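Local coordinates for beta-hydroxyacyl-(Acyl-carrier-protein) dehydratase FabA/FabZ (Xenorhabdus doucetiae, PDB 6QSR) that forms a hotdog-fold dehydratase heterocomplex for aryl polyene pigment biosynthesis and probably removes water from beta-hydroxyacyl chains carried on acyl carrier protein, at residues 31-41 with 78-89. Residues are numbered along the deposited sequence; the frame is centred on the assembly and turned at random.
With NA (sodium ion), chain C.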
loop_
_atom_site.group_PDB
_atom_site.type_symbol
_atom_site.label_atom_id
_atom_site.label_comp_id
_atom_site.label_asym_id
_atom_site.label_seq_id
_atom_site.Cartn_x
_atom_site.Cartn_y
_atom_site.Cartn_z
ATOM N N TYR B 31 5.254 -14.961 -8.646
ATOM C CA TYR B 31 6.209 -13.888 -8.928
ATOM C C TYR B 31 6.495 -12.944 -7.739
ATOM O O TYR B 31 7.348 -12.057 -7.856
ATOM C CB TYR B 31 5.711 -13.060 -10.118
ATOM C CG TYR B 31 5.553 -13.854 -11.398
ATOM C CD1 TYR B 31 6.671 -14.268 -12.126
ATOM C CD2 TYR B 31 4.288 -14.175 -11.896
ATOM C CE1 TYR B 31 6.536 -14.986 -13.308
ATOM C CE2 TYR B 31 4.139 -14.890 -13.078
ATOM C CZ TYR B 31 5.261 -15.297 -13.779
ATOM O OH TYR B 31 5.101 -16.008 -14.946
ATOM N N LEU B 32 5.791 -13.128 -6.619
ATOM C CA LEU B 32 5.893 -12.248 -5.447
ATOM C C LEU B 32 6.425 -12.970 -4.214
ATOM O O LEU B 32 6.131 -14.148 -4.024
ATOM C CB LEU B 32 4.503 -11.693 -5.105
ATOM C CG LEU B 32 3.887 -10.790 -6.182
ATOM C CD1 LEU B 32 2.422 -10.516 -5.884
ATOM C CD2 LEU B 32 4.672 -9.498 -6.268
ATOM N N PRO B 33 7.163 -12.254 -3.340
ATOM C CA PRO B 33 7.447 -12.831 -2.020
ATOM C C PRO B 33 6.173 -12.964 -1.164
ATOM O O PRO B 33 6.104 -13.821 -0.288
ATOM C CB PRO B 33 8.434 -11.841 -1.409
ATOM C CG PRO B 33 8.172 -10.545 -2.093
ATOM C CD PRO B 33 7.658 -10.868 -3.462
ATOM N N HIS B 34 5.181 -12.121 -1.459
ATOM C CA HIS B 34 3.855 -12.121 -0.829
ATOM C C HIS B 34 3.196 -13.481 -0.932
ATOM O O HIS B 34 3.408 -14.204 -1.911
ATOM C CB HIS B 34 2.904 -11.116 -1.515
ATOM C CG HIS B 34 3.426 -9.713 -1.591
ATOM N ND1 HIS B 34 4.550 -9.376 -2.315
ATOM C CD2 HIS B 34 2.947 -8.556 -1.079
ATOM C CE1 HIS B 34 4.754 -8.073 -2.226
ATOM N NE2 HIS B 34 3.801 -7.556 -1.475
ATOM N N GLU B 35 2.394 -13.815 0.073
ATOM C CA GLU B 35 1.521 -14.982 0.040
ATOM C C GLU B 35 0.127 -14.583 0.510
ATOM O O GLU B 35 -0.035 -13.576 1.215
ATOM C CB GLU B 35 2.089 -16.094 0.929
ATOM C CG GLU B 35 3.375 -16.683 0.379
ATOM C CD GLU B 35 3.939 -17.817 1.214
ATOM O OE1 GLU B 35 3.349 -18.162 2.261
ATOM O OE2 GLU B 35 4.987 -18.364 0.808
ATOM N N ALA B 36 -0.876 -15.364 0.102
ATOM C CA ALA B 36 -2.261 -15.190 0.578
ATOM C C ALA B 36 -2.295 -15.147 2.111
ATOM O O ALA B 36 -1.615 -15.958 2.744
ATOM C CB ALA B 36 -3.146 -16.326 0.062
ATOM N N PRO B 37 -3.060 -14.238 2.728
ATOM C CA PRO B 37 -4.052 -13.360 2.084
ATOM C C PRO B 37 -3.543 -11.998 1.549
ATOM O O PRO B 37 -4.366 -11.175 1.131
ATOM C CB PRO B 37 -5.075 -13.139 3.210
ATOM C CG PRO B 37 -4.257 -13.197 4.461
ATOM C CD PRO B 37 -3.156 -14.192 4.200
ATOM N N MET B 38 -2.224 -11.767 1.531
ATOM C CA MET B 38 -1.650 -10.477 1.109
ATOM C C MET B 38 -1.188 -10.403 -0.355
ATOM O O MET B 38 -0.312 -9.604 -0.688
ATOM C CB MET B 38 -0.503 -10.079 2.060
ATOM C CG MET B 38 -1.001 -9.518 3.375
ATOM S SD MET B 38 -2.012 -8.037 3.176
ATOM C CE MET B 38 -0.894 -6.947 2.295
ATOM N N VAL B 39 -1.781 -11.214 -1.231
ATOM C CA VAL B 39 -1.618 -11.035 -2.671
ATOM C C VAL B 39 -2.917 -10.422 -3.141
ATOM O O VAL B 39 -3.977 -11.045 -3.024
ATOM C CB VAL B 39 -1.360 -12.361 -3.402
ATOM C CG1 VAL B 39 -1.323 -12.150 -4.913
ATOM C CG2 VAL B 39 -0.070 -12.989 -2.909
ATOM N N LEU B 40 -2.832 -9.209 -3.680
ATOM C CA LEU B 40 -4.005 -8.436 -4.056
ATOM C C LEU B 40 -4.170 -8.332 -5.583
ATOM O O LEU B 40 -4.819 -7.420 -6.068
ATOM C CB LEU B 40 -3.946 -7.043 -3.402
ATOM C CG LEU B 40 -4.426 -6.992 -1.946
ATOM C CD1 LEU B 40 -3.359 -7.491 -0.976
ATOM C CD2 LEU B 40 -4.868 -5.588 -1.572
ATOM N N LEU B 41 -3.594 -9.280 -6.324
ATOM C CA LEU B 41 -3.799 -9.391 -7.771
ATOM C C LEU B 41 -4.200 -10.826 -8.081
ATOM O O LEU B 41 -3.892 -11.734 -7.314
ATOM C CB LEU B 41 -2.528 -9.017 -8.545
ATOM C CG LEU B 41 -1.866 -7.679 -8.207
ATOM C CD1 LEU B 41 -0.486 -7.589 -8.847
ATOM C CD2 LEU B 41 -2.747 -6.529 -8.659
ATOM N N PHE B 78 -6.196 1.567 -1.659
ATOM C CA PHE B 78 -5.609 0.269 -2.044
ATOM C C PHE B 78 -4.988 0.237 -3.457
ATOM O O PHE B 78 -4.266 -0.701 -3.787
ATOM C CB PHE B 78 -6.622 -0.874 -1.865
ATOM C CG PHE B 78 -6.844 -1.241 -0.439
ATOM C CD1 PHE B 78 -6.036 -2.183 0.177
ATOM C CD2 PHE B 78 -7.818 -0.601 0.321
ATOM C CE1 PHE B 78 -6.212 -2.494 1.513
ATOM C CE2 PHE B 78 -8.002 -0.910 1.658
ATOM C CZ PHE B 78 -7.197 -1.864 2.259
ATOM N N ALA B 79 -5.275 1.243 -4.288
ATOM C CA ALA B 79 -4.570 1.449 -5.548
ATOM C C ALA B 79 -3.041 1.395 -5.422
ATOM O O ALA B 79 -2.369 0.817 -6.280
ATOM C CB ALA B 79 -4.997 2.775 -6.181
ATOM N N ILE B 80 -2.488 1.985 -4.362
ATOM C CA ILE B 80 -1.037 1.959 -4.183
ATOM C C ILE B 80 -0.492 0.546 -3.974
ATOM O O ILE B 80 0.586 0.226 -4.490
ATOM C CB ILE B 80 -0.517 2.897 -3.066
ATOM C CG1 ILE B 80 -1.098 2.562 -1.689
ATOM C CG2 ILE B 80 -0.819 4.333 -3.437
ATOM C CD1 ILE B 80 -0.058 2.275 -0.630
ATOM N N GLU B 81 -1.243 -0.294 -3.260
ATOM C CA GLU B 81 -0.835 -1.679 -3.007
ATOM C C GLU B 81 -0.992 -2.560 -4.245
ATOM O O GLU B 81 -0.165 -3.430 -4.484
ATOM C CB GLU B 81 -1.617 -2.291 -1.837
ATOM C CG GLU B 81 -1.176 -3.702 -1.420
ATOM C CD GLU B 81 0.265 -3.791 -0.926
ATOM O OE1 GLU B 81 0.856 -2.748 -0.581
ATOM O OE2 GLU B 81 0.818 -4.911 -0.873
ATOM N N MET B 82 -2.059 -2.360 -5.012
ATOM C CA MET B 82 -2.213 -3.072 -6.274
ATOM C C MET B 82 -1.096 -2.661 -7.264
ATOM O O MET B 82 -0.485 -3.513 -7.905
ATOM C CB MET B 82 -3.614 -2.862 -6.856
ATOM C CG MET B 82 -4.738 -3.496 -6.023
ATOM S SD MET B 82 -6.371 -3.286 -6.768
ATOM C CE MET B 82 -6.645 -1.563 -6.387
ATOM N N MET B 83 -0.797 -1.365 -7.344
ATOM C CA MET B 83 0.309 -0.870 -8.187
ATOM C C MET B 83 1.679 -1.366 -7.726
ATOM O O MET B 83 2.519 -1.754 -8.555
ATOM C CB MET B 83 0.282 0.654 -8.264
ATOM C CG MET B 83 -0.825 1.180 -9.157
ATOM S SD MET B 83 -0.837 2.984 -9.253
ATOM C CE MET B 83 -1.895 3.384 -7.885
ATOM N N ALA B 84 1.887 -1.376 -6.412
ATOM C CA ALA B 84 3.125 -1.879 -5.822
ATOM C C ALA B 84 3.344 -3.345 -6.163
ATOM O O ALA B 84 4.452 -3.742 -6.565
ATOM C CB ALA B 84 3.110 -1.692 -4.312
ATOM N N GLN B 85 2.288 -4.140 -6.032
ATOM C CA GLN B 85 2.381 -5.565 -6.338
ATOM C C GLN B 85 2.587 -5.838 -7.820
ATOM O O GLN B 85 3.287 -6.780 -8.158
ATOM C CB GLN B 85 1.186 -6.338 -5.781
ATOM C CG GLN B 85 1.287 -6.489 -4.275
ATOM C CD GLN B 85 0.220 -7.376 -3.671
ATOM O OE1 GLN B 85 -0.347 -8.243 -4.341
ATOM N NE2 GLN B 85 -0.053 -7.168 -2.393
ATOM N N ALA B 86 2.022 -5.004 -8.693
ATOM C CA ALA B 86 2.292 -5.110 -10.125
ATOM C C ALA B 86 3.779 -4.916 -10.427
ATOM O O ALA B 86 4.339 -5.639 -11.249
ATOM C CB ALA B 86 1.455 -4.110 -10.918
ATOM N N ILE B 87 4.415 -3.982 -9.722
ATOM C CA ILE B 87 5.851 -3.742 -9.846
ATOM C C ILE B 87 6.594 -4.980 -9.340
ATOM O O ILE B 87 7.597 -5.400 -9.934
ATOM C CB ILE B 87 6.309 -2.469 -9.074
ATOM C CG1 ILE B 87 5.683 -1.203 -9.673
ATOM C CG2 ILE B 87 7.835 -2.344 -9.094
ATOM C CD1 ILE B 87 5.709 -0.010 -8.734
ATOM N N GLY B 88 6.102 -5.549 -8.240
ATOM C CA GLY B 88 6.601 -6.820 -7.710
ATOM C C GLY B 88 6.558 -7.977 -8.696
ATOM O O GLY B 88 7.509 -8.764 -8.771
ATOM N N VAL B 89 5.462 -8.073 -9.451
ATOM C CA VAL B 89 5.310 -9.084 -10.499
ATOM C C VAL B 89 6.356 -8.857 -11.599
ATOM O O VAL B 89 7.014 -9.807 -12.028
ATOM C CB VAL B 89 3.880 -9.084 -11.095
ATOM C CG1 VAL B 89 3.799 -9.928 -12.366
ATOM C CG2 VAL B 89 2.864 -9.575 -10.062
HETATM NA NA NA C . 4.358 -15.683 -3.388
HETATM O O HOH W 1 8.874 -9.974 -6.799
HETATM O O HOH W 2 2.860 -17.583 -3.087
HETATM O O HOH W 3 5.940 -17.032 -2.610
#
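Gln85 reaches from the helix into the bend of the loop and grips its backbone with both ends of its amide. Its CG lies anti to the carbonyl carbon (chi1 -74°) and the chain runs extended beyond it, which carries the amide out to the loop. The backbone N of Leu40 donates to Gln85 OE1 at 2.7 Å in a nearly straight bond (171°). Gln85 NE2 makes a weak bond to Met38 O, and a better one to Glu81 OE2, one helical turn back, at 2.9 Å. The bond to Glu81 lies close to the amide plane of Gln85 and meets the carboxylate on its anti side; it helps fix the amide's rotation. His34 lies across the same side chain, with Gln85 CG over one face of its imidazole. His34 NE2 stays 4.0 Å from Glu81 OE2, too far for a hydrogen bond. The carbonyls of Leu32 and His34, Asp29 O and two waters bind a sodium ion, which links these parts of the loop. Another water donates to both Tyr31 O and Gly88 O.

Packing spreads outward from Gln85. Leu32 CD2 sits 3.4 Å from Gly88 C, where the helix has no side chain. Leu41 CD1 rests on Gln85 CB at 3.7 Å and also reaches Val89 CG2. Leu40 CD2 touches Phe78 CD1.

This is the central helix of the hotdog fold. Its other sides pack on strands 107-116, 126-133 and 140-149, while His34 meets Phe33 and His32 of the partner chain.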